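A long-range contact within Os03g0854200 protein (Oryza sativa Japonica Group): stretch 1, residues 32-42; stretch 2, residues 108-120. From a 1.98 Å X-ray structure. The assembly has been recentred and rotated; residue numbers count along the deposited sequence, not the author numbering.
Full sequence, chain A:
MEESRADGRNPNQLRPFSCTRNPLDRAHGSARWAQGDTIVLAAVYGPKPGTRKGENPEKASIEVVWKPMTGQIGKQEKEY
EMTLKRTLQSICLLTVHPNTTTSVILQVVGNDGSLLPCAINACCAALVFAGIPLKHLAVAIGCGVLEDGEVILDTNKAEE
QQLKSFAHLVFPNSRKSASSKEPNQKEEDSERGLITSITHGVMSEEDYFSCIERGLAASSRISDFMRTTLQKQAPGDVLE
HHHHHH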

ATOM      1  N   ARG A  32      -8.071   8.865  -3.456  1.00 16.53           N
ATOM      2  CA  ARG A  32      -8.741   7.724  -4.047  1.00 19.29           C
ATOM      3  C   ARG A  32      -7.795   7.154  -5.100  1.00 20.36           C
ATOM      4  O   ARG A  32      -7.641   7.711  -6.190  1.00 20.68           O
ATOM      5  CB  ARG A  32     -10.087   8.109  -4.664  1.00 19.98           C
ATOM      6  CG  ARG A  32     -10.538   7.167  -5.784  1.00 22.04           C
ATOM      7  CD  ARG A  32     -11.973   7.415  -6.222  1.00 23.65           C
ATOM      8  NE  ARG A  32     -12.902   7.100  -5.141  1.00 29.24           N
ATOM      9  CZ  ARG A  32     -14.178   6.767  -5.307  1.00 27.21           C
ATOM     10  NH1 ARG A  32     -14.701   6.685  -6.515  1.00 27.91           N
ATOM     11  NH2 ARG A  32     -14.928   6.503  -4.252  1.00 27.48           N
ATOM     12  N   TRP A  33      -7.147   6.050  -4.757  1.00 19.28           N
ATOM     13  CA  TRP A  33      -6.092   5.496  -5.592  1.00 18.97           C
ATOM     14  C   TRP A  33      -6.626   4.282  -6.366  1.00 20.17           C
ATOM     15  O   TRP A  33      -7.282   3.405  -5.791  1.00 17.62           O
ATOM     16  CB  TRP A  33      -4.900   5.125  -4.701  1.00 19.13           C
ATOM     17  CG  TRP A  33      -3.719   4.558  -5.395  1.00 17.54           C
ATOM     18  CD1 TRP A  33      -3.563   3.278  -5.830  1.00 16.80           C
ATOM     19  CD2 TRP A  33      -2.498   5.242  -5.707  1.00 20.06           C
ATOM     20  NE1 TRP A  33      -2.332   3.124  -6.411  1.00 17.98           N
ATOM     21  CE2 TRP A  33      -1.656   4.315  -6.349  1.00 18.22           C
ATOM     22  CE3 TRP A  33      -2.041   6.553  -5.517  1.00 20.27           C
ATOM     23  CZ2 TRP A  33      -0.375   4.651  -6.795  1.00 18.55           C
ATOM     24  CZ3 TRP A  33      -0.767   6.884  -5.962  1.00 19.47           C
ATOM     25  CH2 TRP A  33       0.047   5.937  -6.594  1.00 18.75           C
ATOM     26  N   ALA A  34      -6.357   4.247  -7.670  1.00 16.59           N
ATOM     27  CA  ALA A  34      -6.836   3.155  -8.503  1.00 17.33           C
ATOM     28  C   ALA A  34      -5.737   2.475  -9.325  1.00 17.46           C
ATOM     29  O   ALA A  34      -4.919   3.128  -9.969  1.00 16.47           O
ATOM     30  CB  ALA A  34      -7.960   3.640  -9.413  1.00 18.59           C
ATOM     31  N   GLN A  35      -5.725   1.151  -9.283  1.00 16.92           N
ATOM     32  CA  GLN A  35      -4.919   0.374 -10.205  1.00 19.39           C
ATOM     33  C   GLN A  35      -5.860  -0.622 -10.855  1.00 18.95           C
ATOM     34  O   GLN A  35      -6.380  -1.512 -10.189  1.00 19.32           O
ATOM     35  CB  GLN A  35      -3.812  -0.344  -9.454  1.00 19.95           C
ATOM     36  CG  GLN A  35      -3.051   0.565  -8.527  1.00 17.77           C
ATOM     37  CD  GLN A  35      -2.156  -0.198  -7.587  1.00 17.00           C
ATOM     38  OE1 GLN A  35      -2.131  -1.424  -7.598  1.00 22.15           O
ATOM     39  NE2 GLN A  35      -1.413   0.522  -6.765  1.00 17.02           N
ATOM     40  N   GLY A  36      -6.102  -0.462 -12.149  1.00 19.09           N
ATOM     41  CA  GLY A  36      -7.132  -1.243 -12.799  1.00 20.09           C
ATOM     42  C   GLY A  36      -8.442  -1.024 -12.065  1.00 21.71           C
ATOM     43  O   GLY A  36      -8.778   0.114 -11.717  1.00 21.45           O
ATOM     44  N   ASP A  37      -9.175  -2.107 -11.815  1.00 22.52           N
ATOM     45  CA  ASP A  37     -10.465  -2.022 -11.128  1.00 22.30           C
ATOM     46  C   ASP A  37     -10.306  -2.083  -9.619  1.00 21.43           C
ATOM     47  O   ASP A  37     -11.276  -1.943  -8.880  1.00 22.97           O
ATOM     48  CB  ASP A  37     -11.399  -3.147 -11.571  1.00 22.45           C
ATOM     49  CG  ASP A  37     -12.020  -2.894 -12.925  1.00 25.22           C
ATOM     50  OD1 ASP A  37     -12.863  -3.719 -13.328  1.00 30.43           O
ATOM     51  OD2 ASP A  37     -11.676  -1.880 -13.578  1.00 23.44           O
ATOM     52  N   THR A  38      -9.087  -2.331  -9.160  1.00 21.42           N
ATOM     53  CA  THR A  38      -8.815  -2.296  -7.730  1.00 20.93           C
ATOM     54  C   THR A  38      -8.670  -0.846  -7.310  1.00 21.84           C
ATOM     55  O   THR A  38      -7.681  -0.179  -7.655  1.00 20.90           O
ATOM     56  CB  THR A  38      -7.532  -3.054  -7.372  1.00 21.43           C
ATOM     57  OG1 THR A  38      -7.734  -4.448  -7.611  1.00 19.11           O
ATOM     58  CG2 THR A  38      -7.175  -2.842  -5.906  1.00 18.95           C
ATOM     59  N   ILE A  39      -9.661  -0.351  -6.578  1.00 20.09           N
ATOM     60  CA  ILE A  39      -9.661   1.048  -6.168  1.00 22.22           C
ATOM     61  C   ILE A  39      -9.927   1.240  -4.674  1.00 22.60           C
ATOM     62  O   ILE A  39     -10.745   0.537  -4.072  1.00 21.37           O
ATOM     63  CB  ILE A  39     -10.596   1.921  -7.053  1.00 20.03           C
ATOM     64  CG1 ILE A  39     -11.233   3.035  -6.225  1.00 20.78           C
ATOM     65  CG2 ILE A  39     -11.643   1.068  -7.769  1.00 22.96           C
ATOM     66  CD1 ILE A  39     -11.810   4.122  -7.048  1.00 22.30           C
ATOM     67  N   VAL A  40      -9.224   2.212  -4.098  1.00 19.26           N
ATOM     68  CA  VAL A  40      -9.196   2.422  -2.660  1.00 21.02           C
ATOM     69  C   VAL A  40      -9.275   3.917  -2.323  1.00 20.54           C
ATOM     70  O   VAL A  40      -8.787   4.751  -3.087  1.00 21.16           O
ATOM     71  CB  VAL A  40      -7.875   1.836  -2.096  1.00 23.85           C
ATOM     72  CG1 VAL A  40      -7.268   2.752  -1.054  1.00 22.37           C
ATOM     73  CG2 VAL A  40      -8.066   0.395  -1.584  1.00 18.52           C
ATOM     74  N   LEU A  41      -9.891   4.255  -1.190  1.00 19.58           N
ATOM     75  CA  LEU A  41      -9.885   5.635  -0.698  1.00 19.44           C
ATOM     76  C   LEU A  41      -9.142   5.755   0.631  1.00 18.94           C
ATOM     77  O   LEU A  41      -9.497   5.098   1.610  1.00 19.35           O
ATOM     78  CB  LEU A  41     -11.308   6.190  -0.554  1.00 21.75           C
ATOM     79  CG  LEU A  41     -11.426   7.532   0.190  1.00 20.89           C
ATOM     80  CD1 LEU A  41     -10.753   8.656  -0.596  1.00 21.22           C
ATOM     81  CD2 LEU A  41     -12.878   7.892   0.485  1.00 20.81           C
ATOM     82  N   ALA A  42      -8.118   6.605   0.654  1.00 18.74           N
ATOM     83  CA  ALA A  42      -7.259   6.796   1.828  1.00 19.82           C
ATOM     84  C   ALA A  42      -7.437   8.173   2.480  1.00 19.31           C
ATOM     85  O   ALA A  42      -7.253   9.193   1.836  1.00 19.20           O
ATOM     86  CB  ALA A  42      -5.792   6.587   1.443  1.00 18.90           C
ATOM     87  N   VAL A 108     -12.034   0.352   1.107  1.00 23.48           N
ATOM     88  CA  VAL A 108     -12.026  -0.396  -0.151  1.00 21.71           C
ATOM     89  C   VAL A 108     -13.256  -0.093  -1.005  1.00 23.51           C
ATOM     90  O   VAL A 108     -14.390  -0.125  -0.525  1.00 23.12           O
ATOM     91  CB  VAL A 108     -11.912  -1.907   0.086  1.00 22.45           C
ATOM     92  CG1 VAL A 108     -11.884  -2.651  -1.239  1.00 21.64           C
ATOM     93  CG2 VAL A 108     -10.658  -2.199   0.872  1.00 21.37           C
ATOM     94  N   VAL A 109     -13.009   0.220  -2.273  1.00 22.93           N
ATOM     95  CA  VAL A 109     -14.061   0.597  -3.210  1.00 23.01           C
ATOM     96  C   VAL A 109     -14.294  -0.531  -4.212  1.00 23.99           C
ATOM     97  O   VAL A 109     -15.427  -0.867  -4.536  1.00 23.52           O
ATOM     98  CB  VAL A 109     -13.698   1.911  -3.957  1.00 21.16           C
ATOM     99  CG1 VAL A 109     -14.630   2.141  -5.138  1.00 22.98           C
ATOM    100  CG2 VAL A 109     -13.727   3.095  -2.990  1.00 23.02           C
ATOM    101  N   GLY A 110     -13.200  -1.114  -4.690  1.00 23.37           N
ATOM    102  CA  GLY A 110     -13.251  -2.247  -5.593  1.00 21.62           C
ATOM    103  C   GLY A 110     -12.064  -3.160  -5.356  1.00 22.66           C
ATOM    104  O   GLY A 110     -11.015  -2.722  -4.882  1.00 21.20           O
ATOM    105  N   ASN A 111     -12.223  -4.438  -5.674  1.00 21.99           N
ATOM    106  CA  ASN A 111     -11.134  -5.382  -5.498  1.00 20.45           C
ATOM    107  C   ASN A 111     -10.979  -6.290  -6.708  1.00 23.65           C
ATOM    108  O   ASN A 111     -11.681  -7.294  -6.839  1.00 19.81           O
ATOM    109  CB  ASN A 111     -11.325  -6.201  -4.219  1.00 22.12           C
ATOM    110  CG  ASN A 111     -10.175  -7.155  -3.959  1.00 20.89           C
ATOM    111  OD1 ASN A 111      -9.197  -7.175  -4.697  1.00 22.97           O
ATOM    112  ND2 ASN A 111     -10.290  -7.950  -2.906  1.00 20.28           N
ATOM    113  N   ASP A 112     -10.064  -5.909  -7.598  1.00 20.94           N
ATOM    114  CA  ASP A 112      -9.668  -6.753  -8.715  1.00 22.69           C
ATOM    115  C   ASP A 112      -8.220  -7.199  -8.555  1.00 21.78           C
ATOM    116  O   ASP A 112      -7.513  -7.369  -9.545  1.00 22.31           O
ATOM    117  CB  ASP A 112      -9.817  -6.018 -10.051  1.00 21.82           C
ATOM    118  CG  ASP A 112      -9.610  -6.937 -11.237  1.00 23.07           C
ATOM    119  OD1 ASP A 112      -9.372  -6.452 -12.357  1.00 24.86           O
ATOM    120  OD2 ASP A 112      -9.665  -8.164 -11.038  1.00 25.69           O
ATOM    121  N   GLY A 113      -7.770  -7.360  -7.315  1.00 20.28           N
ATOM    122  CA  GLY A 113      -6.436  -7.882  -7.062  1.00 20.34           C
ATOM    123  C   GLY A 113      -5.424  -6.845  -6.611  1.00 20.24           C
ATOM    124  O   GLY A 113      -5.644  -5.646  -6.785  1.00 17.96           O
ATOM    125  N   SER A 114      -4.311  -7.327  -6.049  1.00 20.19           N
ATOM    126  CA  SER A 114      -3.263  -6.499  -5.439  1.00 17.96           C
ATOM    127  C   SER A 114      -3.840  -5.430  -4.504  1.00 17.94           C
ATOM    128  O   SER A 114      -3.445  -4.266  -4.557  1.00 16.24           O
ATOM    129  CB  SER A 114      -2.362  -5.871  -6.507  1.00 17.97           C
ATOM    130  OG  SER A 114      -1.576  -6.855  -7.149  1.00 17.69           O
ATOM    131  N   LEU A 115      -4.772  -5.838  -3.646  1.00 19.46           N
ATOM    132  CA  LEU A 115      -5.488  -4.906  -2.772  1.00 19.30           C
ATOM    133  C   LEU A 115      -4.612  -4.292  -1.675  1.00 18.07           C
ATOM    134  O   LEU A 115      -4.730  -3.108  -1.369  1.00 18.65           O
ATOM    135  CB  LEU A 115      -6.709  -5.586  -2.146  1.00 19.04           C
ATOM    136  CG  LEU A 115      -7.632  -4.644  -1.371  1.00 20.90           C
ATOM    137  CD1 LEU A 115      -8.119  -3.513  -2.272  1.00 20.26           C
ATOM    138  CD2 LEU A 115      -8.808  -5.398  -0.757  1.00 21.04           C
ATOM    139  N   LEU A 116      -3.737  -5.090  -1.081  1.00 17.31           N
ATOM    140  CA  LEU A 116      -2.885  -4.576  -0.017  1.00 17.95           C
ATOM    141  C   LEU A 116      -1.797  -3.651  -0.594  1.00 18.74           C
ATOM    142  O   LEU A 116      -1.540  -2.569  -0.046  1.00 17.14           O
ATOM    143  CB  LEU A 116      -2.294  -5.725   0.803  1.00 18.49           C
ATOM    144  CG  LEU A 116      -1.758  -5.448   2.211  1.00 21.01           C
ATOM    145  CD1 LEU A 116      -0.269  -5.717   2.310  1.00 20.96           C
ATOM    146  CD2 LEU A 116      -2.116  -4.045   2.704  1.00 20.70           C
ATOM    147  N   PRO A 117      -1.153  -4.065  -1.699  1.00 16.73           N
ATOM    148  CA  PRO A 117      -0.218  -3.134  -2.341  1.00 17.02           C
ATOM    149  C   PRO A 117      -0.911  -1.848  -2.801  1.00 16.29           C
ATOM    150  O   PRO A 117      -0.329  -0.770  -2.695  1.00 17.88           O
ATOM    151  CB  PRO A 117       0.289  -3.931  -3.546  1.00 16.49           C
ATOM    152  CG  PRO A 117       0.192  -5.339  -3.122  1.00 17.48           C
ATOM    153  CD  PRO A 117      -1.069  -5.413  -2.288  1.00 17.84           C
ATOM    154  N   CYS A 118      -2.137  -1.955  -3.301  1.00 16.11           N
ATOM    155  CA  CYS A 118      -2.882  -0.772  -3.714  1.00 17.08           C
ATOM    156  C   CYS A 118      -3.178   0.130  -2.511  1.00 19.28           C
ATOM    157  O   CYS A 118      -2.939   1.348  -2.560  1.00 17.95           O
ATOM    158  CB  CYS A 118      -4.183  -1.161  -4.416  1.00 17.92           C
ATOM    159  SG  CYS A 118      -5.198   0.240  -4.973  1.00 21.08           S
ATOM    160  N   ALA A 119      -3.691  -0.471  -1.434  1.00 16.70           N
ATOM    161  CA  ALA A 119      -4.013   0.274  -0.216  1.00 16.90           C
ATOM    162  C   ALA A 119      -2.779   0.949   0.370  1.00 17.83           C
ATOM    163  O   ALA A 119      -2.857   2.060   0.881  1.00 19.16           O
ATOM    164  CB  ALA A 119      -4.662  -0.644   0.814  1.00 18.57           C
ATOM    165  N   ILE A 120      -1.640   0.269   0.288  1.00 15.91           N
ATOM    166  CA  ILE A 120      -0.361   0.824   0.712  1.00 16.90           C
ATOM    167  C   ILE A 120       0.019   2.099  -0.061  1.00 16.54           C
ATOM    168  O   ILE A 120       0.283   3.140   0.530  1.00 16.54           O
ATOM    169  CB  ILE A 120       0.755  -0.250   0.603  1.00 16.02           C
ATOM    170  CG1 ILE A 120       0.500  -1.357   1.642  1.00 17.70           C
ATOM    171  CG2 ILE A 120       2.137   0.373   0.797  1.00 13.88           C
ATOM    172  CD1 ILE A 120       1.590  -2.405   1.722  1.00 17.33           C
TER
HETATM  173  O   HOH W   1      -8.013  -4.344 -12.848  1.00 21.57           O
HETATM  174  O   HOH W   2     -12.156  -6.479 -13.826  1.00 29.17           O

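What fills the apolar centre of the contact? C118, on the first turns of helix 115-120, is directed toward the hairpin formed by strands 32-35 and 38-42, and no residue here loses more surface to the other stretch. Its chi1 is t, and SG lies 3.6 Å from CD1 of W33, at the edge of the indole and near its plane, while the same SG is 4.2 Å from CB of V40. A small, compact side chain suits this place because the helix axis passes only 8.2 Å from that of strand 38-42. V40 continues the packing: its CG2 is 4.0 Å from CD1 of L115 and 4.3 Å from CB of A119. A119 itself points away from the hairpin, so its backbone joins in as well, its CA sitting 4.2 Å from CG1 of V40. All of these residues are buried, and the side chains that meet here do so through carbon and sulfur atoms.

How does the backbone join the strands? Strand 38-42 runs antiparallel to the strand that includes V108, with V40 and V108 facing each other as a non-hydrogen-bonded pair whose CA atoms are 4.7 Å apart. Their side chains share the face of the sheet that meets the helix. Next along, O of I39 accepts from two successive amides, N of V109 at 2.9 Å and N of G110 at 3.0 Å, so the pairing departs from a regular ladder. N of I39 returns a longer bond of 3.2 Å to O of G110. Away from the helix, CG1 of I39 packs 3.5 Å from CB of V109, an apolar contact in a less buried region. Glycine fits at 110 because a CB there would come within 2.7 Å of O of D37, a clash.

Which residue links this core to the polar loop? T38 does, and its two kinds of side-chain atom have different surroundings. With chi1 at m, CG2 lies 3.8 Å from CD1 of L115 and 3.7 Å from CB of C118, whereas OG1 meets the backbone of the loop before the helix. OG1 donates to O of G113 at a short 2.5 Å and accepts from N of D112 at 2.8 Å. Threonine thus supplies a methyl for the helix and a hydroxyl for the buried polar backbone. At the backbone angles of G113 a CB would be jammed against the carbonyl O of D112, which calls for glycine, and its N bonds to OD1 of N111 at 3.0 Å, which braces the loop.

What happens at the outer, polar edge? D37, in the type II' turn from Q35 to T38, reaches D112 through their CB atoms, 3.6 Å apart. Their carboxylates carry like charges, with OD1 of D37 4.5 Å from OD1 of D112, and water mediates between the two residues. Water 1 accepts from N of D37 at 2.7 Å and donates to OD1 of D112 at 2.6 Å; water 2 donates to OD1 of D37 at 2.9 Å and, weakly, to OD1 of D112 at 3.1 Å.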